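Local coordinates for protein alpha-11 giardin (Giardia intestinalis, PDB 2II2) that binds calcium as an annexin and probably associates with phosphatidylserine-containing membranes and with the cytoskeleton of the parasite, at residues D99-A104 / L144-N149; E148-R153 / H226-A231; G154-D159 / A187-E192; R180-S185 / R220-A225. One frame throughout, in Å; residues are numbered along the deposited sequence.

Contact 1 of 4, residues D99-A104 / L144-N149; sequences DVVLIA and LAIREN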
loop_
_atom_site.group_PDB
_atom_site.type_symbol
_atom_site.label_atom_id
_atom_site.label_comp_id
_atom_site.label_asym_id
_atom_site.label_seq_id
_atom_site.Cartn_x
_atom_site.Cartn_y
_atom_site.Cartn_z
ATOM N N ASP A 99 -3.587 2.301 2.228
ATOM C CA ASP A 99 -2.743 1.734 1.162
ATOM C C ASP A 99 -3.626 1.205 0.018
ATOM O O ASP A 99 -3.364 1.403 -1.184
ATOM C CB ASP A 99 -1.864 0.587 1.689
ATOM C CG ASP A 99 -0.765 1.049 2.623
ATOM O OD1 ASP A 99 -0.524 2.261 2.719
ATOM O OD2 ASP A 99 -0.116 0.205 3.290
ATOM N N VAL A 100 -4.680 0.498 0.393
ATOM C CA VAL A 100 -5.569 -0.103 -0.569
ATOM C C VAL A 100 -6.408 0.889 -1.356
ATOM O O VAL A 100 -6.509 0.738 -2.567
ATOM C CB VAL A 100 -6.476 -1.160 0.084
ATOM C CG1 VAL A 100 -7.591 -1.604 -0.861
ATOM C CG2 VAL A 100 -5.632 -2.345 0.524
ATOM N N VAL A 101 -7.049 1.844 -0.673
ATOM C CA VAL A 101 -8.008 2.703 -1.351
ATOM C C VAL A 101 -7.415 3.987 -1.890
ATOM O O VAL A 101 -8.002 4.576 -2.809
ATOM C CB VAL A 101 -9.284 3.014 -0.492
ATOM C CG1 VAL A 101 -9.932 1.687 -0.013
ATOM C CG2 VAL A 101 -9.012 3.952 0.675
ATOM N N LEU A 102 -6.291 4.438 -1.337
ATOM C CA LEU A 102 -5.668 5.663 -1.826
ATOM C C LEU A 102 -4.765 5.409 -3.029
ATOM O O LEU A 102 -4.624 6.268 -3.888
ATOM C CB LEU A 102 -4.898 6.376 -0.709
ATOM C CG LEU A 102 -5.721 6.809 0.522
ATOM C CD1 LEU A 102 -4.851 7.561 1.458
ATOM C CD2 LEU A 102 -6.934 7.664 0.147
ATOM N N ILE A 103 -4.153 4.244 -3.095
ATOM C CA ILE A 103 -3.246 3.933 -4.186
ATOM C C ILE A 103 -3.987 3.058 -5.186
ATOM O O ILE A 103 -3.782 1.838 -5.274
ATOM C CB ILE A 103 -1.930 3.300 -3.680
ATOM C CG1 ILE A 103 -1.343 4.173 -2.548
ATOM C CG2 ILE A 103 -0.937 3.196 -4.818
ATOM C CD1 ILE A 103 -0.065 3.617 -1.981
ATOM N N ALA A 104 -4.883 3.709 -5.930
ATOM C CA ALA A 104 -5.855 2.974 -6.739
ATOM C C ALA A 104 -6.441 3.872 -7.793
ATOM O O ALA A 104 -6.875 4.988 -7.489
ATOM C CB ALA A 104 -6.974 2.422 -5.868
ATOM N N LEU A 144 -14.091 9.189 1.286
ATOM C CA LEU A 144 -14.062 10.009 0.075
ATOM C C LEU A 144 -13.268 9.349 -1.048
ATOM O O LEU A 144 -13.603 9.509 -2.220
ATOM C CB LEU A 144 -13.592 11.449 0.330
ATOM C CG LEU A 144 -14.480 12.259 1.281
ATOM C CD1 LEU A 144 -13.953 13.690 1.409
ATOM C CD2 LEU A 144 -15.953 12.244 0.893
ATOM N N ALA A 145 -12.249 8.565 -0.701
ATOM C CA ALA A 145 -11.491 7.841 -1.717
ATOM C C ALA A 145 -12.393 6.966 -2.580
ATOM O O ALA A 145 -12.182 6.842 -3.787
ATOM C CB ALA A 145 -10.403 6.967 -1.073
ATOM N N ILE A 146 -13.377 6.332 -1.961
ATOM C CA ILE A 146 -14.233 5.438 -2.714
ATOM C C ILE A 146 -15.488 6.118 -3.283
ATOM O O ILE A 146 -16.084 5.606 -4.216
ATOM C CB ILE A 146 -14.494 4.094 -1.973
ATOM C CG1 ILE A 146 -15.329 4.302 -0.713
ATOM C CG2 ILE A 146 -13.144 3.320 -1.703
ATOM C CD1 ILE A 146 -15.861 2.965 -0.118
ATOM N N ARG A 147 -15.864 7.287 -2.756
ATOM C CA ARG A 147 -17.066 8.000 -3.202
ATOM C C ARG A 147 -16.816 9.018 -4.296
ATOM O O ARG A 147 -17.684 9.215 -5.143
ATOM C CB ARG A 147 -17.714 8.710 -2.020
ATOM C CG ARG A 147 -18.503 7.809 -1.089
ATOM C CD ARG A 147 -18.875 8.510 0.207
ATOM N NE ARG A 147 -19.241 9.921 0.053
ATOM C CZ ARG A 147 -19.214 10.821 1.039
ATOM N NH1 ARG A 147 -18.836 10.476 2.275
ATOM N NH2 ARG A 147 -19.556 12.080 0.794
ATOM N N GLU A 148 -15.667 9.693 -4.258
ATOM C CA GLU A 148 -15.489 10.905 -5.051
ATOM C C GLU A 148 -14.588 10.709 -6.249
ATOM O O GLU A 148 -13.596 9.975 -6.186
ATOM C CB GLU A 148 -14.899 12.011 -4.174
ATOM C CG GLU A 148 -15.811 12.469 -3.048
ATOM C CD GLU A 148 -16.927 13.357 -3.549
ATOM O OE1 GLU A 148 -16.811 13.863 -4.685
ATOM O OE2 GLU A 148 -17.904 13.561 -2.803
ATOM N N ASN A 149 -14.904 11.457 -7.303
ATOM C CA ASN A 149 -14.137 11.449 -8.530
ATOM C C ASN A 149 -13.294 12.708 -8.634
ATOM O O ASN A 149 -13.494 13.677 -7.876
ATOM C CB ASN A 149 -15.057 11.342 -9.751
ATOM C CG ASN A 149 -15.955 10.127 -9.708
ATOM O OD1 ASN A 149 -15.556 9.065 -9.247
ATOM N ND2 ASN A 149 -17.181 10.278 -10.214
HETATM O O HOH W 1 -10.237 3.982 -4.067
#
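Within the all-helical annexin fold, V101 and L102 at the C-terminal end of helix 94-102 meet A145 and I146 on the last turn of helix 137-147. The backbones come closest at L102 and A145, whose CA atoms lie 6.2 Å apart, an approach that the small methyl of A145 permits. That methyl is touched by two branches: L102 CD2 at 3.7 Å from A145 CB, and V101 CG2 at 3.8 Å from the same CB. The other branch of V101 serves I146, with V101 CG1 4.0 Å from I146 CG2, so one valine spans two successive residues. Its chi1 of -54° sets CG1 beside the backbone N and CG2 between N and the carbonyl carbon, which splits the two methyls between these partners.

In this joint between two helices of the annexin fold, the direct contacts are all between apolar side chains; polar bridging is left to one water. It donates to V101 O at 2.6 Å and, weakly, to A145 O at 3.5 Å. A145 O also accepts from R109. L102 continues onto I183 of helix 175-184, whereas I146 packs on L124, L125 and F128 of helix 124-131.

Contact 2 of 4, residues E148-R153 / H226-A231; sequences ENRTPR and HYYNLA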
loop_
_atom_site.group_PDB
_atom_site.type_symbol
_atom_site.label_atom_id
_atom_site.label_comp_id
_atom_site.label_asym_id
_atom_site.label_seq_id
_atom_site.Cartn_x
_atom_site.Cartn_y
_atom_site.Cartn_z
ATOM N N GLU A 148 -15.667 9.693 -4.258
ATOM C CA GLU A 148 -15.489 10.905 -5.051
ATOM C C GLU A 148 -14.588 10.709 -6.249
ATOM O O GLU A 148 -13.596 9.975 -6.186
ATOM C CB GLU A 148 -14.899 12.011 -4.174
ATOM C CG GLU A 148 -15.811 12.469 -3.048
ATOM C CD GLU A 148 -16.927 13.357 -3.549
ATOM O OE1 GLU A 148 -16.811 13.863 -4.685
ATOM O OE2 GLU A 148 -17.904 13.561 -2.803
ATOM N N ASN A 149 -14.904 11.457 -7.303
ATOM C CA ASN A 149 -14.137 11.449 -8.530
ATOM C C ASN A 149 -13.294 12.708 -8.634
ATOM O O ASN A 149 -13.494 13.677 -7.876
ATOM C CB ASN A 149 -15.057 11.342 -9.751
ATOM C CG ASN A 149 -15.955 10.127 -9.708
ATOM O OD1 ASN A 149 -15.556 9.065 -9.247
ATOM N ND2 ASN A 149 -17.181 10.278 -10.214
ATOM N N ARG A 150 -12.319 12.666 -9.540
ATOM C CA ARG A 150 -11.443 13.803 -9.829
ATOM C C ARG A 150 -12.110 14.660 -10.932
ATOM O O ARG A 150 -12.623 14.120 -11.918
ATOM C CB ARG A 150 -10.035 13.309 -10.253
ATOM C CG ARG A 150 -9.298 12.362 -9.223
ATOM C CD ARG A 150 -8.015 11.639 -9.773
ATOM N NE ARG A 150 -6.803 12.438 -9.569
ATOM C CZ ARG A 150 -5.542 12.108 -9.863
ATOM N NH1 ARG A 150 -5.199 10.939 -10.388
ATOM N NH2 ARG A 150 -4.596 12.992 -9.572
ATOM N N THR A 151 -12.161 15.981 -10.742
ATOM C CA THR A 151 -12.713 16.909 -11.717
ATOM C C THR A 151 -11.944 18.218 -11.610
ATOM O O THR A 151 -11.545 18.627 -10.518
ATOM C CB THR A 151 -14.228 17.203 -11.502
ATOM O OG1 THR A 151 -14.447 17.786 -10.221
ATOM C CG2 THR A 151 -15.104 15.964 -11.644
ATOM N N PRO A 152 -11.704 18.869 -12.755
ATOM C CA PRO A 152 -11.021 20.158 -12.688
ATOM C C PRO A 152 -11.860 21.214 -11.980
ATOM O O PRO A 152 -13.093 21.214 -12.118
ATOM C CB PRO A 152 -10.856 20.542 -14.162
ATOM C CG PRO A 152 -11.011 19.275 -14.908
ATOM C CD PRO A 152 -11.976 18.454 -14.146
ATOM N N ARG A 153 -11.198 22.129 -11.262
ATOM C CA ARG A 153 -11.885 23.250 -10.614
ATOM C C ARG A 153 -11.497 24.591 -11.180
ATOM O O ARG A 153 -12.208 25.554 -10.952
ATOM C CB ARG A 153 -11.648 23.245 -9.104
ATOM C CG ARG A 153 -12.167 21.984 -8.419
ATOM C CD ARG A 153 -11.846 21.971 -6.923
ATOM N NE ARG A 153 -10.410 21.932 -6.652
ATOM C CZ ARG A 153 -9.708 20.838 -6.357
ATOM N NH1 ARG A 153 -10.284 19.631 -6.310
ATOM N NH2 ARG A 153 -8.408 20.955 -6.097
ATOM N N HIS A 226 -1.848 12.910 -1.224
ATOM C CA HIS A 226 -1.081 13.999 -1.843
ATOM C C HIS A 226 -0.109 13.462 -2.884
ATOM O O HIS A 226 -0.110 13.883 -4.034
ATOM C CB HIS A 226 -0.343 14.730 -0.705
ATOM C CG HIS A 226 0.848 15.514 -1.149
ATOM N ND1 HIS A 226 0.751 16.668 -1.894
ATOM C CD2 HIS A 226 2.164 15.268 -0.974
ATOM C CE1 HIS A 226 1.973 17.101 -2.150
ATOM N NE2 HIS A 226 2.843 16.280 -1.596
ATOM N N TYR A 227 0.744 12.530 -2.476
ATOM C CA TYR A 227 1.757 12.026 -3.396
ATOM C C TYR A 227 1.158 11.262 -4.565
ATOM O O TYR A 227 1.726 11.296 -5.641
ATOM C CB TYR A 227 2.825 11.215 -2.660
ATOM C CG TYR A 227 3.877 12.084 -2.003
ATOM C CD1 TYR A 227 4.180 11.962 -0.659
ATOM C CD2 TYR A 227 4.586 13.028 -2.751
ATOM C CE1 TYR A 227 5.177 12.765 -0.059
ATOM C CE2 TYR A 227 5.574 13.822 -2.162
ATOM C CZ TYR A 227 5.866 13.687 -0.823
ATOM O OH TYR A 227 6.869 14.455 -0.287
ATOM N N TYR A 228 0.041 10.565 -4.349
ATOM C CA TYR A 228 -0.607 9.809 -5.413
ATOM C C TYR A 228 -0.948 10.728 -6.580
ATOM O O TYR A 228 -0.801 10.356 -7.736
ATOM C CB TYR A 228 -1.869 9.100 -4.886
ATOM C CG TYR A 228 -2.455 8.209 -5.964
ATOM C CD1 TYR A 228 -1.996 6.895 -6.119
ATOM C CD2 TYR A 228 -3.436 8.666 -6.811
ATOM C CE1 TYR A 228 -2.494 6.069 -7.126
ATOM C CE2 TYR A 228 -3.935 7.844 -7.831
ATOM C CZ TYR A 228 -3.465 6.544 -7.982
ATOM O OH TYR A 228 -3.943 5.728 -8.985
ATOM N N ASN A 229 -1.410 11.929 -6.233
ATOM C CA ASN A 229 -1.738 12.918 -7.245
ATOM C C ASN A 229 -0.536 13.328 -8.111
ATOM O O ASN A 229 -0.688 13.669 -9.273
ATOM C CB ASN A 229 -2.329 14.164 -6.644
ATOM C CG ASN A 229 -3.735 13.969 -6.121
ATOM O OD1 ASN A 229 -4.407 12.996 -6.466
ATOM N ND2 ASN A 229 -4.191 14.892 -5.295
ATOM N N LEU A 230 0.630 13.383 -7.485
ATOM C CA LEU A 230 1.864 13.718 -8.199
ATOM C C LEU A 230 2.363 12.554 -9.067
ATOM O O LEU A 230 2.692 12.754 -10.251
ATOM C CB LEU A 230 2.921 14.200 -7.214
ATOM C CG LEU A 230 2.577 15.502 -6.458
ATOM C CD1 LEU A 230 3.638 15.831 -5.396
ATOM C CD2 LEU A 230 2.335 16.697 -7.371
ATOM N N ALA A 231 2.361 11.338 -8.511
ATOM C CA ALA A 231 2.590 10.118 -9.286
ATOM C C ALA A 231 2.193 8.931 -8.424
ATOM O O ALA A 231 2.570 8.860 -7.280
ATOM C CB ALA A 231 4.058 9.958 -9.643
HETATM O O HOH W 2 -2.153 10.484 -10.165
#
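Y228 is the first residue of 226-231 to meet R150, which reaches in from the connection between helix 137-147 and helix 156-169. R150 has two conformers; the distances below hold for one of them, so its head is less certain than the helix it meets. In that conformer the tyrosine ring stands obliquely to the guanidinium, with Y228 CE2 4.2 Å from R150 NH1, so the evidence supports a loose van der Waals approach. The backbone of Y228 contributes more: a water lying in the guanidinium plane accepts from R150 NH1 at 3.1 Å and donates to Y228 O at 2.8 Å, tying the arginine indirectly to the helix end.

N229 comes next, and its side chain runs past that of R150 in the opposite direction, the amide and guanidinium planes being only 18° apart. R150 NH2 comes within 3.1 Å of N229 OD1, but the angle is too poor for a hydrogen bond. A bend at chi3 (89°) takes the guanidinium out of the line of the aliphatic chain and lays it beside N229. The strongest polar partners of both residues lie elsewhere: R150 NE donates to S185 O, and N229 ND2 to I182 O.

Beyond L230, A231 takes the N-cap position of helix 232-244. Around this junction R150 rests on A187 and N229 on Y190, both of helix 187-201, while Y228 packs on A235 of helix 232-244.

Contact 3 of 4, residues G154-D159 / A187-E192; sequences GSVASD and ADEYKE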
loop_
_atom_site.group_PDB
_atom_site.type_symbol
_atom_site.label_atom_id
_atom_site.label_comp_id
_atom_site.label_asym_id
_atom_site.label_seq_id
_atom_site.Cartn_x
_atom_site.Cartn_y
_atom_site.Cartn_z
ATOM N N GLY A 154 -10.354 24.687 -11.863
ATOM C CA GLY A 154 -9.935 25.987 -12.405
ATOM C C GLY A 154 -9.673 27.018 -11.322
ATOM O O GLY A 154 -9.864 28.208 -11.523
ATOM N N SER A 155 -9.255 26.554 -10.144
ATOM C CA SER A 155 -9.017 27.453 -9.013
ATOM C C SER A 155 -7.690 27.116 -8.318
ATOM O O SER A 155 -7.642 26.943 -7.090
ATOM C CB SER A 155 -10.194 27.399 -8.016
ATOM O OG SER A 155 -10.402 26.089 -7.521
ATOM N N VAL A 156 -6.604 27.054 -9.077
ATOM C CA VAL A 156 -5.340 26.506 -8.588
ATOM C C VAL A 156 -4.804 27.398 -7.472
ATOM O O VAL A 156 -4.414 26.896 -6.403
ATOM C CB VAL A 156 -4.289 26.310 -9.710
ATOM C CG1 VAL A 156 -2.891 26.149 -9.140
ATOM C CG2 VAL A 156 -4.673 25.140 -10.630
ATOM N N ALA A 157 -4.830 28.721 -7.680
ATOM C CA ALA A 157 -4.284 29.645 -6.658
ATOM C C ALA A 157 -5.051 29.556 -5.352
ATOM O O ALA A 157 -4.462 29.471 -4.245
ATOM C CB ALA A 157 -4.253 31.080 -7.163
ATOM N N SER A 158 -6.375 29.602 -5.470
ATOM C CA SER A 158 -7.182 29.556 -4.264
ATOM C C SER A 158 -7.088 28.195 -3.564
ATOM O O SER A 158 -7.121 28.137 -2.333
ATOM C CB SER A 158 -8.628 29.976 -4.499
ATOM O OG SER A 158 -9.287 29.184 -5.452
ATOM N N ASP A 159 -6.929 27.111 -4.321
ATOM C CA ASP A 159 -6.783 25.798 -3.720
ATOM C C ASP A 159 -5.476 25.692 -2.935
ATOM O O ASP A 159 -5.434 25.104 -1.852
ATOM C CB ASP A 159 -6.821 24.736 -4.808
ATOM C CG ASP A 159 -8.204 24.510 -5.398
ATOM O OD1 ASP A 159 -9.199 25.060 -4.879
ATOM O OD2 ASP A 159 -8.262 23.776 -6.414
ATOM N N ALA A 187 -4.721 15.217 -11.712
ATOM C CA ALA A 187 -3.258 15.244 -11.647
ATOM C C ALA A 187 -2.713 16.547 -12.221
ATOM O O ALA A 187 -1.773 17.122 -11.678
ATOM C CB ALA A 187 -2.638 14.050 -12.370
ATOM N N ASP A 188 -3.290 17.015 -13.321
ATOM C CA ASP A 188 -2.780 18.232 -13.945
ATOM C C ASP A 188 -2.931 19.427 -13.015
ATOM O O ASP A 188 -1.985 20.195 -12.817
ATOM C CB ASP A 188 -3.478 18.505 -15.282
ATOM C CG ASP A 188 -3.008 17.599 -16.415
ATOM O OD1 ASP A 188 -2.088 16.782 -16.240
ATOM O OD2 ASP A 188 -3.583 17.724 -17.509
ATOM N N GLU A 189 -4.134 19.622 -12.471
ATOM C CA GLU A 189 -4.322 20.744 -11.569
ATOM C C GLU A 189 -3.523 20.582 -10.281
ATOM O O GLU A 189 -2.983 21.557 -9.766
ATOM C CB GLU A 189 -5.787 20.934 -11.223
ATOM C CG GLU A 189 -6.550 21.563 -12.370
ATOM C CD GLU A 189 -7.928 22.134 -11.998
ATOM O OE1 GLU A 189 -8.443 21.807 -10.892
ATOM O OE2 GLU A 189 -8.507 22.865 -12.862
ATOM N N TYR A 190 -3.445 19.357 -9.749
ATOM C CA TYR A 190 -2.731 19.186 -8.506
ATOM C C TYR A 190 -1.227 19.488 -8.606
ATOM O O TYR A 190 -0.640 20.017 -7.665
ATOM C CB TYR A 190 -2.916 17.767 -7.918
ATOM C CG TYR A 190 -2.567 17.744 -6.459
ATOM C CD1 TYR A 190 -3.443 18.280 -5.522
ATOM C CD2 TYR A 190 -1.351 17.244 -6.014
ATOM C CE1 TYR A 190 -3.137 18.291 -4.157
ATOM C CE2 TYR A 190 -1.021 17.230 -4.655
ATOM C CZ TYR A 190 -1.923 17.776 -3.715
ATOM O OH TYR A 190 -1.635 17.783 -2.357
ATOM N N LYS A 191 -0.613 19.147 -9.739
ATOM C CA LYS A 191 0.795 19.488 -9.923
ATOM C C LYS A 191 0.966 21.011 -9.757
ATOM O O LYS A 191 1.936 21.484 -9.128
ATOM C CB LYS A 191 1.246 19.068 -11.319
ATOM C CG LYS A 191 2.740 19.201 -11.556
ATOM C CD LYS A 191 3.172 18.727 -12.926
ATOM C CE LYS A 191 4.696 18.772 -13.020
ATOM N NZ LYS A 191 5.137 18.248 -14.341
ATOM N N GLU A 192 0.022 21.774 -10.325
ATOM C CA GLU A 192 0.062 23.222 -10.210
ATOM C C GLU A 192 -0.237 23.726 -8.781
ATOM O O GLU A 192 0.411 24.663 -8.293
ATOM C CB GLU A 192 -0.906 23.832 -11.209
ATOM C CG GLU A 192 -0.522 23.495 -12.639
ATOM C CD GLU A 192 -1.664 23.604 -13.647
ATOM O OE1 GLU A 192 -2.784 24.026 -13.274
ATOM O OE2 GLU A 192 -1.428 23.253 -14.835
HETATM O O HOH W 3 -8.136 24.073 -9.169
#
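This is a surface contact between the starts of two helices, in which G154, just before helix 156-169, and V156, its first residue, meet E189 and E192 of helix 187-201. Its polar half is a bond from G154 N to E189 OE2, 2.8 Å long with an N-H...O angle of 155°. The donor reaches the syn side of the carboxylate, 25° out of its plane. The other oxygen, E189 OE1, accepts from R153 N and from a water 2.9 Å away. That water also accepts from S155 N and donates to D159 OD2, at 2.8 Å from the latter. It therefore sits between two carboxylates of like charge and probably eases their proximity, as would R153, which forms a salt bridge with D159.

The other half is van der Waals: V156 crosses E192 at about a right angle. With CG1 anti to the backbone N (chi1 163°), V156 CG1 lies 3.6 Å from the backbone E192 C and 3.7 Å from E192 CB, while V156 CG2 comes 3.4 Å from E192 OE1.

Further along helix 187-201, V156 also covers I193 and R196. On the inner side D159 touches L181 of helix 175-184, and Y190 packs on I182 of that helix and on N229 and L230 of helix 216-230.

Contact 4 of 4, residues R180-S185 / R220-A225; sequences RLIITS and RGLCIA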
loop_
_atom_site.group_PDB
_atom_site.type_symbol
_atom_site.label_atom_id
_atom_site.label_comp_id
_atom_site.label_asym_id
_atom_site.label_seq_id
_atom_site.Cartn_x
_atom_site.Cartn_y
_atom_site.Cartn_z
ATOM N N ARG A 180 -11.130 16.421 0.789
ATOM C CA ARG A 180 -11.894 16.570 -0.438
ATOM C C ARG A 180 -11.050 17.232 -1.505
ATOM O O ARG A 180 -11.054 16.775 -2.660
ATOM C CB ARG A 180 -13.146 17.381 -0.174
ATOM C CG ARG A 180 -14.026 17.560 -1.356
ATOM C CD ARG A 180 -15.315 18.237 -0.918
ATOM N NE ARG A 180 -15.990 17.512 0.162
ATOM C CZ ARG A 180 -16.787 16.459 -0.020
ATOM N NH1 ARG A 180 -17.012 15.964 -1.235
ATOM N NH2 ARG A 180 -17.353 15.880 1.023
ATOM N N LEU A 181 -10.339 18.305 -1.124
ATOM C CA LEU A 181 -9.488 18.992 -2.110
ATOM C C LEU A 181 -8.497 18.044 -2.766
ATOM O O LEU A 181 -8.412 17.964 -4.010
ATOM C CB LEU A 181 -8.790 20.179 -1.471
ATOM C CG LEU A 181 -8.007 21.147 -2.370
ATOM C CD1 LEU A 181 -7.852 22.464 -1.650
ATOM C CD2 LEU A 181 -6.628 20.605 -2.753
ATOM N N ILE A 182 -7.786 17.297 -1.928
ATOM C CA ILE A 182 -6.750 16.412 -2.458
ATOM C C ILE A 182 -7.349 15.271 -3.289
ATOM O O ILE A 182 -6.926 15.019 -4.418
ATOM C CB ILE A 182 -5.897 15.852 -1.319
ATOM C CG1 ILE A 182 -5.108 16.967 -0.628
ATOM C CG2 ILE A 182 -4.917 14.826 -1.837
ATOM C CD1 ILE A 182 -4.464 16.561 0.676
ATOM N N ILE A 183 -8.352 14.596 -2.722
ATOM C CA ILE A 183 -8.934 13.421 -3.372
ATOM C C ILE A 183 -9.640 13.709 -4.700
ATOM O O ILE A 183 -9.687 12.826 -5.573
ATOM C CB ILE A 183 -9.922 12.661 -2.408
ATOM C CG1 ILE A 183 -9.191 12.028 -1.229
ATOM C CG2 ILE A 183 -10.863 11.705 -3.178
ATOM C CD1 ILE A 183 -8.382 10.839 -1.592
ATOM N N THR A 184 -10.173 14.920 -4.852
ATOM C CA THR A 184 -10.903 15.258 -6.068
ATOM C C THR A 184 -10.072 16.028 -7.080
ATOM O O THR A 184 -10.596 16.402 -8.128
ATOM C CB THR A 184 -12.189 16.080 -5.777
ATOM O OG1 THR A 184 -11.839 17.347 -5.208
ATOM C CG2 THR A 184 -13.148 15.348 -4.841
ATOM N N SER A 185 -8.793 16.261 -6.814
ATOM C CA SER A 185 -7.962 17.007 -7.761
ATOM C C SER A 185 -7.560 16.138 -8.910
ATOM O O SER A 185 -7.139 15.001 -8.713
ATOM C CB SER A 185 -6.673 17.513 -7.100
ATOM O OG SER A 185 -6.900 18.473 -6.082
ATOM N N ARG A 220 0.246 10.252 7.652
ATOM C CA ARG A 220 0.668 9.328 6.619
ATOM C C ARG A 220 -0.379 9.217 5.515
ATOM O O ARG A 220 -0.054 9.228 4.312
ATOM C CB ARG A 220 0.923 7.953 7.231
ATOM C CG ARG A 220 1.296 6.839 6.261
ATOM C CD ARG A 220 1.282 5.547 7.014
ATOM N NE ARG A 220 1.650 4.355 6.251
ATOM C CZ ARG A 220 0.817 3.699 5.442
ATOM N NH1 ARG A 220 -0.458 4.101 5.270
ATOM N NH2 ARG A 220 1.230 2.624 4.787
ATOM N N GLY A 221 -1.646 9.105 5.906
ATOM C CA GLY A 221 -2.692 8.936 4.891
ATOM C C GLY A 221 -2.831 10.161 3.979
ATOM O O GLY A 221 -2.997 10.045 2.754
ATOM N N LEU A 222 -2.784 11.345 4.591
ATOM C CA LEU A 222 -2.851 12.562 3.791
ATOM C C LEU A 222 -1.660 12.666 2.868
ATOM O O LEU A 222 -1.792 13.073 1.728
ATOM C CB LEU A 222 -2.919 13.807 4.701
ATOM C CG LEU A 222 -4.270 14.038 5.359
ATOM C CD1 LEU A 222 -4.098 15.038 6.465
ATOM C CD2 LEU A 222 -5.310 14.538 4.312
ATOM N N CYS A 223 -0.467 12.304 3.351
ATOM C CA CYS A 223 0.701 12.350 2.472
ATOM C C CYS A 223 0.588 11.351 1.316
ATOM O O CYS A 223 1.066 11.621 0.225
ATOM C CB CYS A 223 1.985 12.093 3.251
ATOM S SG CYS A 223 2.513 13.457 4.290
ATOM N N ILE A 224 0.008 10.180 1.566
ATOM C CA ILE A 224 -0.168 9.206 0.505
ATOM C C ILE A 224 -1.100 9.767 -0.584
ATOM O O ILE A 224 -0.839 9.653 -1.805
ATOM C CB ILE A 224 -0.660 7.853 1.050
ATOM C CG1 ILE A 224 0.477 7.155 1.789
ATOM C CG2 ILE A 224 -1.197 6.972 -0.064
ATOM C CD1 ILE A 224 0.054 5.949 2.602
ATOM N N ALA A 225 -2.226 10.332 -0.148
ATOM C CA ALA A 225 -3.177 10.891 -1.117
ATOM C C ALA A 225 -2.562 12.039 -1.919
ATOM O O ALA A 225 -2.724 12.133 -3.149
ATOM C CB ALA A 225 -4.447 11.320 -0.440
#
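I182 and A225 make the tightest touch here, I182 CG2 lying 3.6 Å from A225 C and 3.8 Å from A225 CB. The CG2 methyl is thus pressed against backbone as well as side chain. Two further branches widen the interface: I183 CD1 is 4.1 Å from A225 CB, and I182 CD1 is 4.2 Å from L222 CD2. I182 can use both of its arms because CG2 is anti to the backbone N while CG1 lies beside that nitrogen (chi1 -65°), which leaves CD1 to touch L222 CD2.

The axes of segments 180-184 and 220-225 approach to 10.2 Å, and their N-to-C directions differ by 36°, so the helices run roughly alongside each other in the same sense. One shell out, hydroxyls of T184 and S185 fold back on carbonyls of the preceding turn. T184 OG1 donates to R180 O at 2.7 Å, on the opposite face of that carbonyl from T184 N, giving it two grips. S185 OG donates to L181 O at 2.6 Å, and it accepts from R153.

Helix 137-147 closes one flank through L141, which touches both I183 and A225, while helix 205-212 contributes I209 against L222 and C223, and helix 232-244 covers C223 and I224 with Y238.

Overall arrangement
The four contacts form one continuous region on the same side of the chain's centre. Contacts 2 and 4, centres about 7 Å apart, each touch all the others; contacts 1 and 3 do not meet, their nearest atoms being about 9 Å apart. Two salt bridges join contact 4 to contact 1: D99 OD1 to R220 NH2 at 2.7 Å, and E148 OE2 to R180 NH1 at 3.0 Å. Contacts 1 and 2 share E148 and N149, and Y228 also packs against 102-104. Contact 3 lies outermost, linked to contact 2 by a probable hydrogen bond between H226 ND1 and Y190 OH at 2.7 Å. All four lie away from the calcium-binding residues I60 and E66.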